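Local coordinates for protein polyketide synthase PksJ (Bacillus subtilis subsp. subtilis, PDB 4J1Q) that probably reduces ketone groups of bacillaene intermediates stereoselectively, at alpha and beta positions, with NADPH, as a ketoreductase domain of a polyketide assembly line, at residues A[86-97]-A[299-308]; A[376-384]-A[422-433]. One frame throughout, in Å; residues are numbered along the deposited sequence.

Contact 1: A[86-97]-A[299-308]; sequences QCYMQNIFELLQ and IIHKTNEEFQ
Helix 86-97 meets the loop 299-303 and the first turn of helix 304-324 at what is probably, as in other polyketide synthase ketoreductases, the junction of the N-terminal structural subdomain and the NADPH-binding catalytic subdomain. The short helical segments come within 10.7 Å of each other, their N-to-C directions 137° apart, while the loop before Thr-303 lies against the last residues of helix 86-97, with the CA atoms of Gln-97 and Ile-300 5.5 Å apart. Between them Phe-93 and Phe-307 form an offset face-to-face stack, centroids 4.2 Å apart and planes at 18°. The two side chains run antiparallel past one another; with CG of Phe-93 anti to its backbone N (chi1 163°), the ring reaches across to lie over that of Phe-307. Lys-302 O and Asn-304 OD1 sit at the edge of the Phe-93 ring, and Gln-97 CD lies over the face turned away from Phe-307. Met-89 CB touches the Phe-307 rim, and Leu-96 CD1 meets Ile-299 CD1 at 4.1 Å. The amide of Asn-304 also stacks on that of Gln-90, almost parallel, while its ND2 donates to Glu-94 OE2 over 2.9 Å, in a bent bond on the anti side, somewhat out of the carboxylate plane. Lys-302 turns its amine away, to Glu-306 and to Asp-350 of helix 349-370. Gln-97, its chain extended beyond CG, lays NE2 against the loop, where it donates to Ile-299 O at 3.1 Å, nearly in line with the carbonyl, and more weakly to Lys-302 O at 3.0 Å.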
loop_
_atom_site.group_PDB
_atom_site.type_symbol
_atom_site.label_atom_id
_atom_site.label_comp_id
_atom_site.label_asym_id
_atom_site.label_seq_id
_atom_site.Cartn_x
_atom_site.Cartn_y
_atom_site.Cartn_z
ATOM N N GLN A 86 3.218 -4.781 -11.537
ATOM C CA GLN A 86 4.234 -3.792 -11.907
ATOM C C GLN A 86 4.120 -3.431 -13.390
ATOM O O GLN A 86 4.077 -2.249 -13.753
ATOM C CB GLN A 86 5.650 -4.316 -11.594
ATOM C CG GLN A 86 5.857 -4.707 -10.138
ATOM C CD GLN A 86 7.313 -4.711 -9.737
ATOM O OE1 GLN A 86 8.175 -4.266 -10.488
ATOM N NE2 GLN A 86 7.596 -5.187 -8.537
ATOM N N CYS A 87 3.986 -4.461 -14.225
ATOM C CA CYS A 87 3.806 -4.265 -15.659
ATOM C C CYS A 87 2.578 -3.413 -15.968
ATOM O O CYS A 87 2.663 -2.429 -16.697
ATOM C CB CYS A 87 3.720 -5.613 -16.370
ATOM S SG CYS A 87 3.845 -5.505 -18.170
ATOM N N TYR A 88 1.433 -3.771 -15.396
ATOM C CA TYR A 88 0.190 -3.087 -15.747
ATOM C C TYR A 88 0.175 -1.665 -15.227
ATOM O O TYR A 88 -0.352 -0.762 -15.896
ATOM C CB TYR A 88 -1.021 -3.838 -15.226
ATOM C CG TYR A 88 -1.254 -5.153 -15.912
ATOM C CD1 TYR A 88 -0.745 -5.401 -17.190
ATOM C CD2 TYR A 88 -2.015 -6.138 -15.316
ATOM C CE1 TYR A 88 -0.992 -6.596 -17.841
ATOM C CE2 TYR A 88 -2.226 -7.354 -15.942
ATOM C CZ TYR A 88 -1.722 -7.574 -17.206
ATOM O OH TYR A 88 -1.951 -8.788 -17.808
ATOM N N MET A 89 0.804 -1.458 -14.061
ATOM C CA MET A 89 0.940 -0.117 -13.498
ATOM C C MET A 89 1.731 0.778 -14.431
ATOM O O MET A 89 1.371 1.933 -14.645
ATOM C CB MET A 89 1.611 -0.153 -12.111
ATOM C CG MET A 89 0.780 -0.823 -11.035
ATOM S SD MET A 89 -0.862 -0.080 -10.836
ATOM C CE MET A 89 -1.879 -1.338 -11.623
ATOM N N GLN A 90 2.789 0.225 -15.011
ATOM C CA GLN A 90 3.572 0.967 -15.978
ATOM C C GLN A 90 2.759 1.302 -17.209
ATOM O O GLN A 90 2.913 2.395 -17.778
ATOM C CB GLN A 90 4.839 0.202 -16.375
ATOM C CG GLN A 90 5.676 0.961 -17.378
ATOM C CD GLN A 90 6.955 0.235 -17.762
ATOM O OE1 GLN A 90 7.116 -0.177 -18.914
ATOM N NE2 GLN A 90 7.885 0.107 -16.812
ATOM N N ASN A 91 1.916 0.363 -17.643
ATOM C CA ASN A 91 1.013 0.634 -18.773
ATOM C C ASN A 91 0.038 1.764 -18.466
ATOM O O ASN A 91 -0.129 2.655 -19.305
ATOM C CB ASN A 91 0.224 -0.613 -19.165
ATOM C CG ASN A 91 1.116 -1.723 -19.668
ATOM O OD1 ASN A 91 2.169 -1.467 -20.239
ATOM N ND2 ASN A 91 0.734 -2.958 -19.396
ATOM N N ILE A 92 -0.576 1.746 -17.262
ATOM C CA ILE A 92 -1.450 2.848 -16.841
ATOM C C ILE A 92 -0.656 4.124 -16.838
ATOM O O ILE A 92 -1.123 5.178 -17.288
ATOM C CB ILE A 92 -1.987 2.709 -15.397
ATOM C CG1 ILE A 92 -2.723 1.376 -15.186
ATOM C CG2 ILE A 92 -2.867 3.904 -15.058
ATOM C CD1 ILE A 92 -3.427 0.872 -16.409
ATOM N N PHE A 93 0.556 4.014 -16.317
ATOM C CA PHE A 93 1.429 5.158 -16.139
ATOM C C PHE A 93 1.796 5.765 -17.490
ATOM O O PHE A 93 1.758 6.993 -17.657
ATOM C CB PHE A 93 2.657 4.710 -15.343
ATOM C CG PHE A 93 3.820 5.649 -15.412
ATOM C CD1 PHE A 93 3.776 6.862 -14.754
ATOM C CD2 PHE A 93 5.023 5.234 -15.972
ATOM C CE1 PHE A 93 4.891 7.674 -14.721
ATOM C CE2 PHE A 93 6.138 6.029 -15.934
ATOM C CZ PHE A 93 6.081 7.249 -15.286
ATOM N N GLU A 94 2.035 4.910 -18.484
ATOM C CA GLU A 94 2.433 5.402 -19.817
ATOM C C GLU A 94 1.234 5.950 -20.566
ATOM O O GLU A 94 1.360 6.850 -21.363
ATOM C CB GLU A 94 3.111 4.308 -20.640
ATOM C CG GLU A 94 4.448 3.862 -20.074
ATOM C CD GLU A 94 5.060 2.718 -20.857
ATOM O OE1 GLU A 94 4.313 1.823 -21.307
ATOM O OE2 GLU A 94 6.292 2.721 -21.044
ATOM N N LEU A 95 0.068 5.395 -20.273
ATOM C CA LEU A 95 -1.190 5.934 -20.749
ATOM C C LEU A 95 -1.424 7.382 -20.303
ATOM O O LEU A 95 -1.686 8.244 -21.119
ATOM C CB LEU A 95 -2.322 5.035 -20.281
ATOM C CG LEU A 95 -3.730 5.441 -20.667
ATOM C CD1 LEU A 95 -3.936 5.330 -22.180
ATOM C CD2 LEU A 95 -4.728 4.589 -19.906
ATOM N N LEU A 96 -1.293 7.656 -19.012
ATOM C CA LEU A 96 -1.466 9.028 -18.510
ATOM C C LEU A 96 -0.504 9.990 -19.199
ATOM O O LEU A 96 -0.921 11.021 -19.732
ATOM C CB LEU A 96 -1.234 9.096 -17.000
ATOM C CG LEU A 96 -2.203 8.301 -16.123
ATOM C CD1 LEU A 96 -1.676 8.251 -14.693
ATOM C CD2 LEU A 96 -3.597 8.907 -16.160
ATOM N N GLN A 97 0.785 9.674 -19.125
ATOM C CA GLN A 97 1.812 10.517 -19.728
ATOM C C GLN A 97 1.399 10.976 -21.113
ATOM O O GLN A 97 1.492 12.158 -21.427
ATOM C CB GLN A 97 3.131 9.766 -19.841
ATOM C CG GLN A 97 3.912 9.716 -18.553
ATOM C CD GLN A 97 5.211 8.943 -18.694
ATOM O OE1 GLN A 97 5.301 7.990 -19.469
ATOM N NE2 GLN A 97 6.222 9.349 -17.944
ATOM N N ILE A 299 4.109 12.761 -12.745
ATOM C CA ILE A 299 3.975 11.745 -13.751
ATOM C C ILE A 299 4.545 12.186 -15.089
ATOM O O ILE A 299 5.181 11.389 -15.785
ATOM C CB ILE A 299 2.521 11.309 -13.915
ATOM C CG1 ILE A 299 2.151 10.386 -12.747
ATOM C CG2 ILE A 299 2.328 10.587 -15.244
ATOM C CD1 ILE A 299 0.712 10.572 -12.314
ATOM N N ILE A 300 4.396 13.463 -15.419
ATOM C CA ILE A 300 4.849 13.945 -16.724
ATOM C C ILE A 300 6.365 13.795 -16.953
ATOM O O ILE A 300 6.814 13.511 -18.061
ATOM C CB ILE A 300 4.394 15.402 -16.994
ATOM C CG1 ILE A 300 4.419 15.683 -18.487
ATOM C CG2 ILE A 300 5.276 16.388 -16.235
ATOM C CD1 ILE A 300 3.852 17.035 -18.886
ATOM N N HIS A 301 7.149 13.947 -15.897
ATOM C CA HIS A 301 8.591 13.853 -16.032
ATOM C C HIS A 301 9.219 12.505 -15.776
ATOM O O HIS A 301 10.212 12.167 -16.390
ATOM C CB HIS A 301 9.271 14.949 -15.241
ATOM C CG HIS A 301 8.842 16.321 -15.676
ATOM N ND1 HIS A 301 8.638 17.318 -14.809
ATOM C CD2 HIS A 301 8.453 16.801 -16.933
ATOM C CE1 HIS A 301 8.179 18.398 -15.470
ATOM N NE2 HIS A 301 8.045 18.069 -16.768
ATOM N N LYS A 302 8.572 11.676 -14.964
ATOM C CA LYS A 302 9.138 10.421 -14.432
ATOM C C LYS A 302 9.585 9.396 -15.472
ATOM O O LYS A 302 8.840 9.109 -16.404
ATOM C CB LYS A 302 8.064 9.749 -13.624
ATOM C CG LYS A 302 8.497 9.357 -12.254
ATOM C CD LYS A 302 7.266 9.419 -11.384
ATOM C CE LYS A 302 7.453 8.532 -10.197
ATOM N NZ LYS A 302 8.321 9.211 -9.197
ATOM N N THR A 303 10.680 8.696 -15.198
ATOM C CA THR A 303 11.081 7.612 -16.088
ATOM C C THR A 303 10.363 6.332 -15.678
ATOM O O THR A 303 10.004 6.159 -14.508
ATOM C CB THR A 303 12.611 7.379 -16.036
ATOM O OG1 THR A 303 13.088 7.519 -14.681
ATOM C CG2 THR A 303 13.319 8.388 -16.941
ATOM N N ASN A 304 10.173 5.437 -16.645
ATOM C CA ASN A 304 9.896 4.023 -16.355
ATOM C C ASN A 304 10.845 3.379 -15.339
ATOM O O ASN A 304 10.417 2.561 -14.513
ATOM C CB ASN A 304 9.904 3.196 -17.629
ATOM C CG ASN A 304 8.778 3.569 -18.564
ATOM O OD1 ASN A 304 7.860 4.289 -18.177
ATOM N ND2 ASN A 304 8.841 3.087 -19.803
ATOM N N GLU A 305 12.136 3.672 -15.453
ATOM C CA GLU A 305 13.120 3.052 -14.562
ATOM C C GLU A 305 12.884 3.437 -13.113
ATOM O O GLU A 305 12.949 2.589 -12.198
ATOM C CB GLU A 305 14.557 3.416 -14.967
ATOM C CG GLU A 305 14.976 2.888 -16.323
ATOM C CD GLU A 305 14.431 3.722 -17.461
ATOM O OE1 GLU A 305 13.798 3.139 -18.375
ATOM O OE2 GLU A 305 14.636 4.956 -17.438
ATOM N N GLU A 306 12.641 4.722 -12.887
ATOM C CA GLU A 306 12.405 5.205 -11.537
ATOM C C GLU A 306 11.106 4.609 -11.008
ATOM O O GLU A 306 11.050 4.112 -9.859
ATOM C CB GLU A 306 12.315 6.728 -11.524
ATOM C CG GLU A 306 12.392 7.290 -10.122
ATOM C CD GLU A 306 12.210 8.785 -10.083
ATOM O OE1 GLU A 306 13.132 9.478 -9.604
ATOM O OE2 GLU A 306 11.110 9.257 -10.443
ATOM N N PHE A 307 10.069 4.690 -11.841
ATOM C CA PHE A 307 8.779 4.075 -11.563
ATOM C C PHE A 307 8.897 2.617 -11.090
ATOM O O PHE A 307 8.490 2.287 -9.995
ATOM C CB PHE A 307 7.884 4.174 -12.809
ATOM C CG PHE A 307 6.433 3.906 -12.539
ATOM C CD1 PHE A 307 5.583 4.939 -12.159
ATOM C CD2 PHE A 307 5.922 2.611 -12.596
ATOM C CE1 PHE A 307 4.245 4.697 -11.867
ATOM C CE2 PHE A 307 4.581 2.362 -12.309
ATOM C CZ PHE A 307 3.740 3.409 -11.943
ATOM N N GLN A 308 9.501 1.753 -11.893
ATOM C CA GLN A 308 9.689 0.344 -11.502
ATOM C C GLN A 308 10.485 0.230 -10.233
ATOM O O GLN A 308 10.284 -0.698 -9.441
ATOM C CB GLN A 308 10.388 -0.476 -12.606
ATOM C CG GLN A 308 9.466 -0.827 -13.784
ATOM C CD GLN A 308 8.226 -1.575 -13.330
ATOM O OE1 GLN A 308 7.132 -1.311 -13.806
ATOM N NE2 GLN A 308 8.398 -2.517 -12.393
#

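Contact 2: A[376-384]-A[422-433]; sequences GSTISFNWP and GIVSDKPQVFVM. With NDP (NADPH dihydro-nicotinamide-adenine-dinucleotide phosphate), chain B.
The parallel strand pair 377-383 and 429-433 belongs to the Rossmann-fold sheet of the ketoreductase, and strand 377-383 runs directly into the NADPH pocket: Pro-384 O lies 3.1 Å from C4N of the nicotinamide, the carbon that carries the transferable hydride. The strand directions differ by 19°, a normal sheet twist, and four backbone bonds join them: Val-430 N to Ser-380 O at 3.0 Å, and Ser-380 N to Pro-428 O, Asn-382 N to Val-430 O and Val-432 N to Asn-382 O, each 2.7 Å. On one face Gln-429 NE2 donates to Asn-382 OD1 (3.1 Å), the two amide planes 55° apart, with CG of Asn-382 anti to the carbonyl carbon (chi1 -58°); Asn-382 ND2 donates to Ser-338 O and Asp-359 OD2. On the other face, Phe-381 and Val-430 lie side by side, CE2 of the ring 3.8 Å from Gly-422 CA, and Val-432 CG2 reaches Trp-383 CZ3 at 3.8 Å. Ile-379 directs CD1 to the end of helix 412-425, 3.6 Å from Ile-423 CA. Strand 332-338 pairs with the other edge of strand 377-383, while helix 349-370 lies against the face carrying Ser-380 and Gln-429, where Asp-359 also accepts from Ser-380 OG.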
loop_
_atom_site.group_PDB
_atom_site.type_symbol
_atom_site.label_atom_id
_atom_site.label_comp_id
_atom_site.label_asym_id
_atom_site.label_seq_id
_atom_site.Cartn_x
_atom_site.Cartn_y
_atom_site.Cartn_z
ATOM N N GLY A 376 -0.253 -16.364 11.042
ATOM C CA GLY A 376 -0.137 -15.093 11.774
ATOM C C GLY A 376 -0.938 -13.929 11.198
ATOM O O GLY A 376 -1.318 -13.936 10.020
ATOM N N SER A 377 -1.180 -12.914 12.022
ATOM C CA SER A 377 -2.071 -11.827 11.632
ATOM C C SER A 377 -1.375 -10.792 10.737
ATOM O O SER A 377 -0.231 -10.413 10.984
ATOM C CB SER A 377 -2.664 -11.155 12.869
ATOM O OG SER A 377 -1.748 -10.216 13.400
ATOM N N THR A 378 -2.098 -10.306 9.736
ATOM C CA THR A 378 -1.517 -9.415 8.731
ATOM C C THR A 378 -2.139 -8.036 8.810
ATOM O O THR A 378 -3.356 -7.896 8.728
ATOM C CB THR A 378 -1.750 -9.947 7.306
ATOM O OG1 THR A 378 -1.441 -11.341 7.261
ATOM C CG2 THR A 378 -0.877 -9.221 6.328
ATOM N N ILE A 379 -1.291 -7.017 8.889
ATOM C CA ILE A 379 -1.762 -5.643 8.953
ATOM C C ILE A 379 -0.920 -4.780 8.037
ATOM O O ILE A 379 0.298 -4.932 7.991
ATOM C CB ILE A 379 -1.650 -5.087 10.387
ATOM C CG1 ILE A 379 -2.408 -5.987 11.350
ATOM C CG2 ILE A 379 -2.194 -3.667 10.461
ATOM C CD1 ILE A 379 -2.180 -5.649 12.810
ATOM N N SER A 380 -1.559 -3.830 7.365
ATOM C CA SER A 380 -0.851 -2.775 6.657
ATOM C C SER A 380 -1.183 -1.434 7.318
ATOM O O SER A 380 -2.361 -1.137 7.568
ATOM C CB SER A 380 -1.259 -2.769 5.180
ATOM O OG SER A 380 -0.495 -1.835 4.390
ATOM N N PHE A 381 -0.155 -0.666 7.680
ATOM C CA PHE A 381 -0.384 0.630 8.316
ATOM C C PHE A 381 -0.186 1.711 7.263
ATOM O O PHE A 381 0.896 1.805 6.659
ATOM C CB PHE A 381 0.596 0.867 9.491
ATOM C CG PHE A 381 0.280 0.071 10.742
ATOM C CD1 PHE A 381 0.694 -1.249 10.877
ATOM C CD2 PHE A 381 -0.364 0.666 11.804
ATOM C CE1 PHE A 381 0.438 -1.969 12.043
ATOM C CE2 PHE A 381 -0.632 -0.045 12.973
ATOM C CZ PHE A 381 -0.221 -1.363 13.095
ATOM N N ASN A 382 -1.188 2.564 7.076
ATOM C CA ASN A 382 -0.946 3.789 6.337
ATOM C C ASN A 382 -0.415 4.911 7.221
ATOM O O ASN A 382 -1.196 5.593 7.925
ATOM C CB ASN A 382 -2.200 4.240 5.600
ATOM C CG ASN A 382 -2.709 3.195 4.654
ATOM O OD1 ASN A 382 -3.550 2.353 5.023
ATOM N ND2 ASN A 382 -2.239 3.253 3.416
ATOM N N TRP A 383 0.914 5.038 7.242
ATOM C CA TRP A 383 1.592 5.978 8.134
ATOM C C TRP A 383 1.587 7.343 7.538
ATOM O O TRP A 383 1.832 7.505 6.324
ATOM C CB TRP A 383 3.043 5.580 8.335
ATOM C CG TRP A 383 3.275 4.346 9.166
ATOM C CD1 TRP A 383 4.114 3.284 8.859
ATOM C CD2 TRP A 383 2.780 4.070 10.533
ATOM N NE1 TRP A 383 4.128 2.360 9.878
ATOM C CE2 TRP A 383 3.352 2.776 10.918
ATOM C CE3 TRP A 383 1.950 4.732 11.429
ATOM C CZ2 TRP A 383 3.123 2.209 12.167
ATOM C CZ3 TRP A 383 1.676 4.127 12.660
ATOM C CH2 TRP A 383 2.266 2.897 13.031
ATOM N N PRO A 384 1.430 8.360 8.394
ATOM C CA PRO A 384 1.735 9.700 7.953
ATOM C C PRO A 384 3.242 9.968 8.038
ATOM O O PRO A 384 4.029 9.075 8.405
ATOM C CB PRO A 384 0.996 10.550 8.968
ATOM C CG PRO A 384 1.152 9.772 10.250
ATOM C CD PRO A 384 1.072 8.319 9.827
ATOM N N GLY A 422 -3.044 -0.666 16.641
ATOM C CA GLY A 422 -3.417 -1.226 15.345
ATOM C C GLY A 422 -3.408 -2.735 15.383
ATOM O O GLY A 422 -4.227 -3.381 14.759
ATOM N N ILE A 423 -2.484 -3.301 16.146
ATOM C CA ILE A 423 -2.385 -4.742 16.248
ATOM C C ILE A 423 -3.614 -5.322 16.952
ATOM O O ILE A 423 -4.268 -6.223 16.418
ATOM C CB ILE A 423 -1.119 -5.163 17.011
ATOM C CG1 ILE A 423 0.124 -4.708 16.236
ATOM C CG2 ILE A 423 -1.129 -6.664 17.273
ATOM C CD1 ILE A 423 1.440 -5.251 16.765
ATOM N N VAL A 424 -3.916 -4.809 18.150
ATOM C CA VAL A 424 -5.017 -5.327 18.936
ATOM C C VAL A 424 -6.363 -5.247 18.197
ATOM O O VAL A 424 -7.194 -6.143 18.323
ATOM C CB VAL A 424 -5.112 -4.678 20.349
ATOM C CG1 VAL A 424 -3.736 -4.496 20.965
ATOM C CG2 VAL A 424 -5.864 -3.351 20.318
ATOM N N SER A 425 -6.567 -4.200 17.402
ATOM C CA SER A 425 -7.799 -4.082 16.620
ATOM C C SER A 425 -7.931 -5.185 15.560
ATOM O O SER A 425 -9.015 -5.711 15.333
ATOM C CB SER A 425 -7.923 -2.697 16.002
ATOM O OG SER A 425 -6.997 -2.541 14.936
ATOM N N ASP A 426 -6.804 -5.576 14.974
ATOM C CA ASP A 426 -6.726 -6.744 14.078
ATOM C C ASP A 426 -7.397 -6.571 12.727
ATOM O O ASP A 426 -7.882 -7.535 12.140
ATOM C CB ASP A 426 -7.222 -8.029 14.748
ATOM C CG ASP A 426 -6.565 -9.280 14.158
ATOM O OD1 ASP A 426 -5.541 -9.156 13.463
ATOM O OD2 ASP A 426 -7.064 -10.392 14.373
ATOM N N LYS A 427 -7.305 -5.368 12.183
ATOM C CA LYS A 427 -7.818 -5.088 10.853
ATOM C C LYS A 427 -6.667 -5.123 9.889
ATOM O O LYS A 427 -5.527 -4.870 10.270
ATOM C CB LYS A 427 -8.482 -3.719 10.836
ATOM C CG LYS A 427 -9.741 -3.656 11.673
ATOM C CD LYS A 427 -10.236 -2.227 11.800
ATOM C CE LYS A 427 -11.513 -2.126 12.627
ATOM N NZ LYS A 427 -12.669 -2.775 11.962
ATOM N N PRO A 428 -6.942 -5.508 8.650
ATOM C CA PRO A 428 -5.884 -5.638 7.652
ATOM C C PRO A 428 -5.245 -4.281 7.335
ATOM O O PRO A 428 -4.127 -4.219 6.831
ATOM C CB PRO A 428 -6.628 -6.155 6.418
ATOM C CG PRO A 428 -7.914 -6.742 6.939
ATOM C CD PRO A 428 -8.265 -5.924 8.140
ATOM N N GLN A 429 -5.977 -3.204 7.572
ATOM C CA GLN A 429 -5.524 -1.896 7.152
ATOM C C GLN A 429 -5.913 -0.841 8.159
ATOM O O GLN A 429 -7.098 -0.655 8.463
ATOM C CB GLN A 429 -6.119 -1.548 5.778
ATOM C CG GLN A 429 -5.232 -0.685 4.911
ATOM C CD GLN A 429 -5.969 -0.190 3.680
ATOM O OE1 GLN A 429 -6.708 -0.946 3.043
ATOM N NE2 GLN A 429 -5.812 1.087 3.367
ATOM N N VAL A 430 -4.921 -0.078 8.589
ATOM C CA VAL A 430 -5.131 0.974 9.556
ATOM C C VAL A 430 -4.479 2.228 8.996
ATOM O O VAL A 430 -3.308 2.229 8.640
ATOM C CB VAL A 430 -4.454 0.607 10.901
ATOM C CG1 VAL A 430 -4.347 1.833 11.806
ATOM C CG2 VAL A 430 -5.235 -0.497 11.609
ATOM N N PHE A 431 -5.244 3.289 8.904
ATOM C CA PHE A 431 -4.740 4.538 8.372
ATOM C C PHE A 431 -4.484 5.490 9.534
ATOM O O PHE A 431 -5.392 5.815 10.275
ATOM C CB PHE A 431 -5.764 5.128 7.409
ATOM C CG PHE A 431 -5.472 6.525 6.977
ATOM C CD1 PHE A 431 -5.288 6.812 5.658
ATOM C CD2 PHE A 431 -5.472 7.568 7.879
ATOM C CE1 PHE A 431 -5.079 8.110 5.234
ATOM C CE2 PHE A 431 -5.196 8.859 7.476
ATOM C CZ PHE A 431 -5.000 9.129 6.143
ATOM N N VAL A 432 -3.251 5.914 9.699
ATOM C CA VAL A 432 -2.905 6.725 10.848
ATOM C C VAL A 432 -2.540 8.129 10.411
ATOM O O VAL A 432 -1.777 8.328 9.474
ATOM C CB VAL A 432 -1.729 6.136 11.619
ATOM C CG1 VAL A 432 -1.406 7.002 12.844
ATOM C CG2 VAL A 432 -2.042 4.704 12.019
ATOM N N MET A 433 -3.108 9.098 11.105
ATOM C CA MET A 433 -2.911 10.494 10.789
ATOM C C MET A 433 -2.615 11.205 12.096
ATOM O O MET A 433 -3.243 10.924 13.103
ATOM C CB MET A 433 -4.209 11.043 10.252
ATOM C CG MET A 433 -4.088 11.782 8.955
ATOM S SD MET A 433 -5.736 11.903 8.223
ATOM C CE MET A 433 -5.335 12.444 6.556
HETATM P PA NDP B . 14.081 4.953 4.729
HETATM O O1A NDP B . 14.360 5.233 3.248
HETATM O O2A NDP B . 14.895 5.524 5.849
HETATM O O5B NDP B . 13.961 3.374 4.930
HETATM C C5B NDP B . 13.764 2.505 3.812
HETATM C C4B NDP B . 14.847 1.443 3.922
HETATM O O4B NDP B . 14.572 0.418 2.965
HETATM C C3B NDP B . 16.193 2.023 3.515
HETATM O O3B NDP B . 17.041 1.794 4.675
HETATM C C2B NDP B . 16.652 1.184 2.325
HETATM O O2B NDP B . 18.034 0.748 2.508
HETATM C C1B NDP B . 15.786 -0.060 2.396
HETATM N N9A NDP B . 15.532 -0.530 1.002
HETATM C C8A NDP B . 15.174 0.243 -0.086
HETATM N N7A NDP B . 15.035 -0.605 -1.177
HETATM C C5A NDP B . 15.249 -1.923 -0.736
HETATM C C6A NDP B . 15.248 -3.167 -1.363
HETATM N N6A NDP B . 15.022 -3.309 -2.709
HETATM N N1A NDP B . 15.513 -4.285 -0.628
HETATM C C2A NDP B . 15.809 -4.191 0.692
HETATM N N3A NDP B . 15.857 -2.989 1.304
HETATM C C4A NDP B . 15.542 -1.842 0.627
HETATM O O3 NDP B . 12.531 5.326 4.975
HETATM P PN NDP B . 11.841 5.096 6.401
HETATM O O1N NDP B . 11.412 6.504 6.806
HETATM O O2N NDP B . 12.659 4.157 7.268
HETATM O O5D NDP B . 10.506 4.294 5.973
HETATM C C5D NDP B . 10.227 2.952 6.396
HETATM C C4D NDP B . 8.982 2.465 5.620
HETATM O O4D NDP B . 7.819 3.168 6.110
HETATM C C3D NDP B . 9.091 2.806 4.126
HETATM O O3D NDP B . 8.613 1.705 3.317
HETATM C C2D NDP B . 8.229 4.021 3.974
HETATM O O2D NDP B . 7.639 4.014 2.671
HETATM C C1D NDP B . 7.180 3.906 5.090
HETATM N N1N NDP B . 6.768 5.228 5.579
HETATM C C2N NDP B . 7.641 6.059 6.218
HETATM C C3N NDP B . 7.255 7.354 6.635
HETATM C C7N NDP B . 8.251 8.258 7.365
HETATM O O7N NDP B . 7.810 9.228 7.996
HETATM N N7N NDP B . 9.584 8.056 7.245
HETATM C C4N NDP B . 5.951 7.829 6.332
HETATM C C5N NDP B . 5.082 6.961 5.644
HETATM C C6N NDP B . 5.531 5.669 5.274
HETATM P P2B NDP B . 18.996 0.415 1.247
HETATM O O1X NDP B . 18.838 1.673 0.364
HETATM O O2X NDP B . 20.310 0.196 1.987
HETATM O O3X NDP B . 18.441 -0.834 0.593
#

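Overall arrangement
Both segments of contact 1 precede those of contact 2, and the chain's centre lies between the two contacts, whose own centres are about 28 Å apart and nearest atoms about 15 Å apart. Contact 1 joins helix 81-98, from the earlier part of the chain, to the start of helix 304-324 in the ketoreductase domain; contact 2 joins strand 377-383 to the end of helix 412-425 and the strand 429-435 that follows. Helix 349-370 links them, touching Ile-299 and Phe-307 in contact 1 and Pro-428 and Gln-429 in contact 2. Contact 1 is thus part of the interface between the two halves, and contact 2 is one strand pair of the sheet whose end lies at the nicotinamide.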